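Local coordinates for ferredoxin (Rhodopseudomonas palustris, PDB 4LTU), which probably carries electrons to or from partner redox proteins through a single bound [2Fe-2S] cluster, as in the adrenodoxin/putidaredoxin family, at residues A[34-39]-A[49-54]; A[16-21]-A[25-30]. One frame throughout, in Å; residues are numbered along the deposited sequence.

Contact 1: residues A[34-39]-A[49-54]; sequences DSIVAE and CHVYVD. With FES (Fe2/s2 (inorganic) cluster), chain C.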
ATOM      1  N   ASP A  34       6.589   2.388 -10.211  1.00 25.51           N
ATOM      2  CA  ASP A  34       5.581   2.634 -11.251  1.00 25.97           C
ATOM      3  C   ASP A  34       4.322   1.765 -11.217  1.00 25.65           C
ATOM      4  O   ASP A  34       3.234   2.217 -11.609  1.00 25.92           O
ATOM      5  CB  ASP A  34       6.243   2.537 -12.648  1.00 26.64           C
ATOM      6  CG  ASP A  34       7.086   3.774 -12.994  1.00 28.72           C
ATOM      7  OD1 ASP A  34       6.780   4.875 -12.489  1.00 29.81           O
ATOM      8  OD2 ASP A  34       8.054   3.649 -13.782  1.00 34.51           O
ATOM      9  N   SER A  35       4.453   0.526 -10.753  1.00 24.75           N
ATOM     10  CA  SER A  35       3.329  -0.416 -10.771  1.00 23.44           C
ATOM     11  C   SER A  35       2.043   0.053 -10.065  1.00 23.13           C
ATOM     12  O   SER A  35       0.936  -0.421 -10.401  1.00 22.77           O
ATOM     13  CB  SER A  35       3.766  -1.744 -10.171  1.00 24.05           C
ATOM     14  OG  SER A  35       4.370  -1.527  -8.914  1.00 21.90           O
ATOM     15  N   ILE A  36       2.195   0.922  -9.063  1.00 21.55           N
ATOM     16  CA  ILE A  36       1.069   1.447  -8.295  1.00 20.31           C
ATOM     17  C   ILE A  36       0.388   2.525  -9.117  1.00 20.21           C
ATOM     18  O   ILE A  36       0.883   3.646  -9.220  1.00 20.49           O
ATOM     19  CB  ILE A  36       1.525   2.016  -6.938  1.00 20.70           C
ATOM     20  CG1 ILE A  36       1.808   0.864  -5.960  1.00 19.45           C
ATOM     21  CG2 ILE A  36       0.488   3.066  -6.391  1.00 19.80           C
ATOM     22  CD1 ILE A  36       2.347   1.307  -4.578  1.00 20.42           C
ATOM     23  N   VAL A  37      -0.737   2.177  -9.730  1.00 19.72           N
ATOM     24  CA  VAL A  37      -1.339   3.068 -10.706  1.00 19.33           C
ATOM     25  C   VAL A  37      -2.061   4.258 -10.050  1.00 19.23           C
ATOM     26  O   VAL A  37      -1.930   5.417 -10.518  1.00 19.02           O
ATOM     27  CB  VAL A  37      -2.194   2.290 -11.751  1.00 19.25           C
ATOM     28  CG1 VAL A  37      -2.821   3.239 -12.749  1.00 18.79           C
ATOM     29  CG2 VAL A  37      -1.295   1.292 -12.501  1.00 19.48           C
ATOM     30  N   ALA A  38      -2.804   3.987  -8.975  1.00 18.17           N
ATOM     31  CA  ALA A  38      -3.423   5.063  -8.204  1.00 18.42           C
ATOM     32  C   ALA A  38      -4.187   6.091  -9.069  1.00 18.69           C
ATOM     33  O   ALA A  38      -3.857   7.276  -9.082  1.00 18.25           O
ATOM     34  CB  ALA A  38      -2.352   5.757  -7.363  1.00 17.77           C
ATOM     35  N   GLU A  39      -5.227   5.640  -9.763  1.00 20.18           N
ATOM     36  CA  GLU A  39      -5.960   6.489 -10.742  1.00 21.03           C
ATOM     37  C   GLU A  39      -6.402   7.823 -10.135  1.00 20.68           C
ATOM     38  O   GLU A  39      -6.268   8.888 -10.781  1.00 21.55           O
ATOM     39  CB  GLU A  39      -7.159   5.724 -11.337  1.00 21.33           C
ATOM     40  CG  GLU A  39      -8.078   6.506 -12.352  1.00 25.78           C
ATOM     41  CD  GLU A  39      -9.158   7.383 -11.663  1.00 30.96           C
ATOM     42  OE1 GLU A  39      -9.863   6.873 -10.751  1.00 31.08           O
ATOM     43  OE2 GLU A  39      -9.289   8.589 -12.026  1.00 30.92           O
ATOM     44  N   CYS A  49      -4.417   1.502  -6.027  1.00 16.19           N
ATOM     45  CA  CYS A  49      -3.198   1.596  -5.217  1.00 14.76           C
ATOM     46  C   CYS A  49      -3.093   0.399  -4.244  1.00 14.41           C
ATOM     47  O   CYS A  49      -2.480   0.526  -3.177  1.00 14.34           O
ATOM     48  CB  CYS A  49      -3.207   2.887  -4.390  1.00 15.21           C
ATOM     49  SG  CYS A  49      -4.522   2.974  -3.136  1.00 14.81           S
ATOM     50  N   HIS A  50      -3.719  -0.721  -4.614  1.00 13.45           N
ATOM     51  CA  HIS A  50      -3.831  -1.969  -3.824  1.00 13.94           C
ATOM     52  C   HIS A  50      -2.471  -2.455  -3.322  1.00 14.05           C
ATOM     53  O   HIS A  50      -1.504  -2.417  -4.064  1.00 13.88           O
ATOM     54  CB  HIS A  50      -4.433  -3.046  -4.767  1.00 13.33           C
ATOM     55  CG  HIS A  50      -4.831  -4.333  -4.108  1.00 13.12           C
ATOM     56  ND1 HIS A  50      -4.992  -4.474  -2.740  1.00 14.85           N
ATOM     57  CD2 HIS A  50      -5.191  -5.523  -4.653  1.00 10.92           C
ATOM     58  CE1 HIS A  50      -5.419  -5.699  -2.471  1.00 12.87           C
ATOM     59  NE2 HIS A  50      -5.566  -6.345  -3.617  1.00 15.45           N
ATOM     60  N   VAL A  51      -2.385  -2.875  -2.065  1.00 14.82           N
ATOM     61  CA  VAL A  51      -1.197  -3.600  -1.597  1.00 15.32           C
ATOM     62  C   VAL A  51      -1.582  -4.703  -0.627  1.00 16.40           C
ATOM     63  O   VAL A  51      -2.655  -4.663  -0.038  1.00 17.03           O
ATOM     64  CB  VAL A  51      -0.149  -2.697  -0.896  1.00 15.62           C
ATOM     65  CG1 VAL A  51       0.588  -1.791  -1.888  1.00 15.45           C
ATOM     66  CG2 VAL A  51      -0.763  -1.910   0.253  1.00 14.56           C
ATOM     67  N   TYR A  52      -0.697  -5.686  -0.454  1.00 17.80           N
ATOM     68  CA  TYR A  52      -0.801  -6.637   0.666  1.00 18.41           C
ATOM     69  C   TYR A  52       0.227  -6.304   1.744  1.00 19.26           C
ATOM     70  O   TYR A  52       1.433  -6.305   1.512  1.00 19.58           O
ATOM     71  CB  TYR A  52      -0.646  -8.094   0.218  1.00 17.67           C
ATOM     72  CG  TYR A  52      -1.248  -8.482  -1.151  1.00 18.46           C
ATOM     73  CD1 TYR A  52      -2.607  -8.324  -1.423  1.00 17.12           C
ATOM     74  CD2 TYR A  52      -0.449  -9.075  -2.135  1.00 18.74           C
ATOM     75  CE1 TYR A  52      -3.160  -8.695  -2.665  1.00 16.11           C
ATOM     76  CE2 TYR A  52      -0.985  -9.466  -3.375  1.00 19.02           C
ATOM     77  CZ  TYR A  52      -2.347  -9.276  -3.626  1.00 20.52           C
ATOM     78  OH  TYR A  52      -2.869  -9.662  -4.852  1.00 19.75           O
ATOM     79  N   VAL A  53      -0.265  -5.980   2.927  1.00 21.14           N
ATOM     80  CA  VAL A  53       0.586  -5.752   4.067  1.00 22.67           C
ATOM     81  C   VAL A  53       1.143  -7.110   4.532  1.00 24.73           C
ATOM     82  O   VAL A  53       0.440  -8.146   4.474  1.00 24.54           O
ATOM     83  CB  VAL A  53      -0.208  -5.091   5.183  1.00 22.78           C
ATOM     84  CG1 VAL A  53       0.694  -4.742   6.341  1.00 21.08           C
ATOM     85  CG2 VAL A  53      -0.903  -3.823   4.639  1.00 22.90           C
ATOM     86  N   ASP A  54       2.408  -7.118   4.946  1.00 25.79           N
ATOM     87  CA  ASP A  54       2.989  -8.338   5.466  1.00 27.84           C
ATOM     88  C   ASP A  54       2.211  -8.820   6.683  1.00 27.95           C
ATOM     89  O   ASP A  54       1.915  -8.038   7.601  1.00 27.50           O
ATOM     90  CB  ASP A  54       4.461  -8.157   5.835  1.00 28.21           C
ATOM     91  CG  ASP A  54       5.206  -9.473   5.831  1.00 31.56           C
ATOM     92  OD1 ASP A  54       5.000 -10.254   4.870  1.00 31.40           O
ATOM     93  OD2 ASP A  54       5.987  -9.733   6.783  1.00 36.44           O
TER
HETATM   94 FE1  FES C 201      -7.310   5.924  -5.465  1.00 17.72          FE
HETATM   95 FE2  FES C 201      -5.580   4.988  -3.273  1.00 16.41          FE
HETATM   96  S1  FES C 201      -7.757   4.940  -3.590  1.00 19.16           S
HETATM   97  S2  FES C 201      -5.120   5.899  -5.184  1.00 15.65           S

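Contact 2: residues A[16-21]-A[25-30]; sequences VDAAIG and MFAALN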
ATOM      1  N   VAL A  16      12.218   2.168  -0.021  1.00 25.59           N
ATOM      2  CA  VAL A  16      11.903   3.565  -0.333  1.00 25.81           C
ATOM      3  C   VAL A  16      11.873   4.377   0.936  1.00 25.69           C
ATOM      4  O   VAL A  16      11.311   3.961   1.955  1.00 26.47           O
ATOM      5  CB  VAL A  16      10.561   3.720  -1.135  1.00 26.10           C
ATOM      6  CG1 VAL A  16      10.428   2.637  -2.230  1.00 25.96           C
ATOM      7  CG2 VAL A  16       9.362   3.687  -0.234  1.00 25.75           C
ATOM      8  N   ASP A  17      12.481   5.547   0.882  1.00 25.66           N
ATOM      9  CA  ASP A  17      12.333   6.503   1.965  1.00 25.01           C
ATOM     10  C   ASP A  17      10.905   7.041   2.021  1.00 24.66           C
ATOM     11  O   ASP A  17      10.191   7.105   1.011  1.00 24.02           O
ATOM     12  CB  ASP A  17      13.333   7.633   1.791  1.00 25.06           C
ATOM     13  CG  ASP A  17      14.748   7.113   1.596  1.00 26.14           C
ATOM     14  OD1 ASP A  17      15.573   7.324   2.494  1.00 25.93           O
ATOM     15  OD2 ASP A  17      15.029   6.471   0.552  1.00 28.88           O
ATOM     16  N   ALA A  18      10.496   7.403   3.221  1.00 24.25           N
ATOM     17  CA  ALA A  18       9.218   7.999   3.436  1.00 24.84           C
ATOM     18  C   ALA A  18       9.345   8.847   4.681  1.00 25.22           C
ATOM     19  O   ALA A  18       9.969   8.446   5.660  1.00 25.76           O
ATOM     20  CB  ALA A  18       8.143   6.927   3.613  1.00 24.59           C
ATOM     21  N   ALA A  19       8.776  10.039   4.632  1.00 24.99           N
ATOM     22  CA  ALA A  19       8.746  10.885   5.806  1.00 24.39           C
ATOM     23  C   ALA A  19       7.545  10.416   6.604  1.00 24.41           C
ATOM     24  O   ALA A  19       6.705   9.676   6.085  1.00 24.80           O
ATOM     25  CB  ALA A  19       8.589  12.344   5.383  1.00 24.40           C
ATOM     26  N   ILE A  20       7.473  10.828   7.865  1.00 23.82           N
ATOM     27  CA  ILE A  20       6.315  10.611   8.675  1.00 23.76           C
ATOM     28  C   ILE A  20       5.177  11.408   8.016  1.00 23.55           C
ATOM     29  O   ILE A  20       5.366  12.570   7.629  1.00 22.55           O
ATOM     30  CB  ILE A  20       6.572  11.086  10.121  1.00 24.30           C
ATOM     31  CG1 ILE A  20       7.836  10.416  10.675  1.00 25.65           C
ATOM     32  CG2 ILE A  20       5.383  10.760  11.020  1.00 24.77           C
ATOM     33  CD1 ILE A  20       8.261  10.898  12.068  1.00 26.84           C
ATOM     34  N   GLY A  21       4.028  10.753   7.833  1.00 23.03           N
ATOM     35  CA  GLY A  21       2.861  11.397   7.230  1.00 22.21           C
ATOM     36  C   GLY A  21       2.609  11.098   5.761  1.00 21.79           C
ATOM     37  O   GLY A  21       1.466  11.183   5.305  1.00 21.82           O
ATOM     38  N   MET A  25       1.670   5.144  -0.840  1.00 16.22           N
ATOM     39  CA  MET A  25       1.534   5.388  -2.263  1.00 16.19           C
ATOM     40  C   MET A  25       2.434   6.562  -2.696  1.00 16.12           C
ATOM     41  O   MET A  25       3.150   6.496  -3.716  1.00 14.99           O
ATOM     42  CB  MET A  25       0.062   5.681  -2.605  1.00 14.99           C
ATOM     43  CG  MET A  25      -0.164   5.990  -4.097  1.00 16.60           C
ATOM     44  SD  MET A  25      -1.466   7.216  -4.327  1.00 20.09           S
ATOM     45  CE  MET A  25      -0.695   8.644  -3.583  1.00 16.32           C
ATOM     46  N   PHE A  26       2.367   7.635  -1.918  1.00 16.08           N
ATOM     47  CA  PHE A  26       3.140   8.812  -2.180  1.00 17.78           C
ATOM     48  C   PHE A  26       4.617   8.387  -2.178  1.00 18.84           C
ATOM     49  O   PHE A  26       5.345   8.615  -3.156  1.00 19.75           O
ATOM     50  CB  PHE A  26       2.839   9.874  -1.110  1.00 17.44           C
ATOM     51  CG  PHE A  26       3.692  11.110  -1.223  1.00 19.27           C
ATOM     52  CD1 PHE A  26       3.244  12.223  -1.945  1.00 20.18           C
ATOM     53  CD2 PHE A  26       4.953  11.164  -0.604  1.00 17.46           C
ATOM     54  CE1 PHE A  26       4.033  13.367  -2.058  1.00 20.33           C
ATOM     55  CE2 PHE A  26       5.744  12.291  -0.707  1.00 19.76           C
ATOM     56  CZ  PHE A  26       5.286  13.405  -1.441  1.00 20.55           C
ATOM     57  N   ALA A  27       5.027   7.741  -1.091  1.00 18.86           N
ATOM     58  CA  ALA A  27       6.371   7.203  -0.959  1.00 19.62           C
ATOM     59  C   ALA A  27       6.794   6.366  -2.163  1.00 19.05           C
ATOM     60  O   ALA A  27       7.855   6.585  -2.707  1.00 19.65           O
ATOM     61  CB  ALA A  27       6.501   6.385   0.348  1.00 18.55           C
ATOM     62  N   ALA A  28       5.968   5.405  -2.559  1.00 18.94           N
ATOM     63  CA  ALA A  28       6.191   4.625  -3.786  1.00 18.21           C
ATOM     64  C   ALA A  28       6.455   5.477  -5.046  1.00 18.47           C
ATOM     65  O   ALA A  28       7.470   5.305  -5.746  1.00 18.27           O
ATOM     66  CB  ALA A  28       5.008   3.715  -4.029  1.00 17.19           C
ATOM     67  N   LEU A  29       5.536   6.399  -5.322  1.00 18.48           N
ATOM     68  CA  LEU A  29       5.508   7.122  -6.595  1.00 18.37           C
ATOM     69  C   LEU A  29       6.648   8.101  -6.721  1.00 18.55           C
ATOM     70  O   LEU A  29       7.070   8.433  -7.816  1.00 18.22           O
ATOM     71  CB  LEU A  29       4.180   7.861  -6.742  1.00 18.81           C
ATOM     72  CG  LEU A  29       2.974   6.935  -6.852  1.00 18.56           C
ATOM     73  CD1 LEU A  29       1.733   7.804  -6.838  1.00 17.90           C
ATOM     74  CD2 LEU A  29       3.081   6.137  -8.143  1.00 20.42           C
ATOM     75  N   ASN A  30       7.137   8.548  -5.570  1.00 18.78           N
ATOM     76  CA  ASN A  30       8.180   9.546  -5.490  1.00 18.77           C
ATOM     77  C   ASN A  30       9.596   8.937  -5.412  1.00 19.64           C
ATOM     78  O   ASN A  30      10.607   9.648  -5.356  1.00 20.03           O
ATOM     79  CB  ASN A  30       7.834  10.492  -4.341  1.00 17.95           C
ATOM     80  CG  ASN A  30       6.814  11.550  -4.775  1.00 18.16           C
ATOM     81  OD1 ASN A  30       7.143  12.419  -5.569  1.00 18.59           O
ATOM     82  ND2 ASN A  30       5.572  11.443  -4.312  1.00 16.21           N
TER

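Contact 1: residues A[34-39]-A[49-54]
C49 meets the 34-39 loop through two aliphatic residues, I36 and A38, while its sulfur is committed to the cluster. Its SG binds FE2 of the [2Fe-2S] cluster at 2.3 Å. The first torsion (65°) puts that sulfur between the backbone N and the carbonyl carbon, turned toward the iron, and the methylene CB remains as the surface offered to the loop. A38, in a left-handed backbone conformation, approaches the methylene with its methyl group, A38 CB to C49 CB being 4.2 Å. The same A38 methyl also reaches inorganic sulfide S2, with CB to S2 at 3.5 Å, and so lies against both a ligating cysteine and a bridging sulfide. The branched neighbour, I36, sets its CG2 on C49 CA at 4.1 Å. This is the pattern of the plant- and vertebrate-type [2Fe-2S] ferredoxins, a beta-grasp fold whose cluster-binding loop leads straight into a sheet strand. C40, C46 and C49 come from that loop, and C87, which also binds iron, arrives from far along the chain beside C49. C49 O is hydrogen-bonded to S86 OG, which ties this end of the strand to the residue next to C87. At H50, the strand 50-53 begins, and H50 O receives a bond from Q106, which the I36 side chain also touches. V51 is the only residue of strand 50-53 that touches the loop. With I36 CG2 anti to the backbone N (chi1 -77°) and so committed to C49, the CG1 arm is the one that extends toward the strand (chi2 177°), bringing I36 CD1 to V51 CG1 at a loose 4.5 Å.

Contact 2: residues A[16-21]-A[25-30]
F26 O, on the helical turn that presses A27 against V16 and A18, is gripped by two N-H groups of a single residue. N30 N reaches it at 3.0 Å as an i+4 to i backbone bond, and N30 ND2 adds a side-chain bond at 3.1 Å, bent at the hydrogen (149°). The amide nitrogen approaches from well above the carbonyl plane, 43° out of it. Folded back this way, N30 ND2 also lies 3.2 Å above the ring plane of F26, over its centre, so the hydrogen-bonded amide also lies over one face of the ring. On the side of the helix turned to segment 16-21, A27 aims its methyl between neighbouring residues of the strand and its exit. A27 CB sits 3.7 Å from A18 CB, methyl to methyl, and 3.8 Å from D17 O. V16 meets the methyl with one branch: chi1 of -42° leaves CG2 between the backbone N and the carbonyl carbon, with V16 CG2 4.0 Å from A27 CB. The helix thus rests on the strand 13-17 of the beta-grasp sheet, and I4 on the adjoining strand 3-7 touches both A18 and A27. Two small residues facing each other bring helix and chain close, the A18 and A27 CA atoms being 5.3 Å apart. Since the two bonds to F26 O stay within segment 25-30 and the atoms that meet across the contact are mainly methyl groups, close apolar packing rather than polar pairing joins helix to strand.

Overall arrangement
Contact 2 closes before contact 1 opens, so the two come in series along the chain, their centres about 12 Å apart, within one [2Fe-2S] domain. Helix 24-29 joins them. It leans on strand 13-17, an outermost strand of the mixed sheet, and on its other flank meets the 34-39 loop: I36 CD1 packs on A28 CB at 3.6 Å, and A38 CB on M25 SD at 3.5 Å. Strand 50-53 belongs to the same sheet, between 99-101 and 83-85. M25, itself in the cluster pocket, thus links contact 2 to the metal site of contact 1, giving continuous packing from the sheet edge to the redox centre.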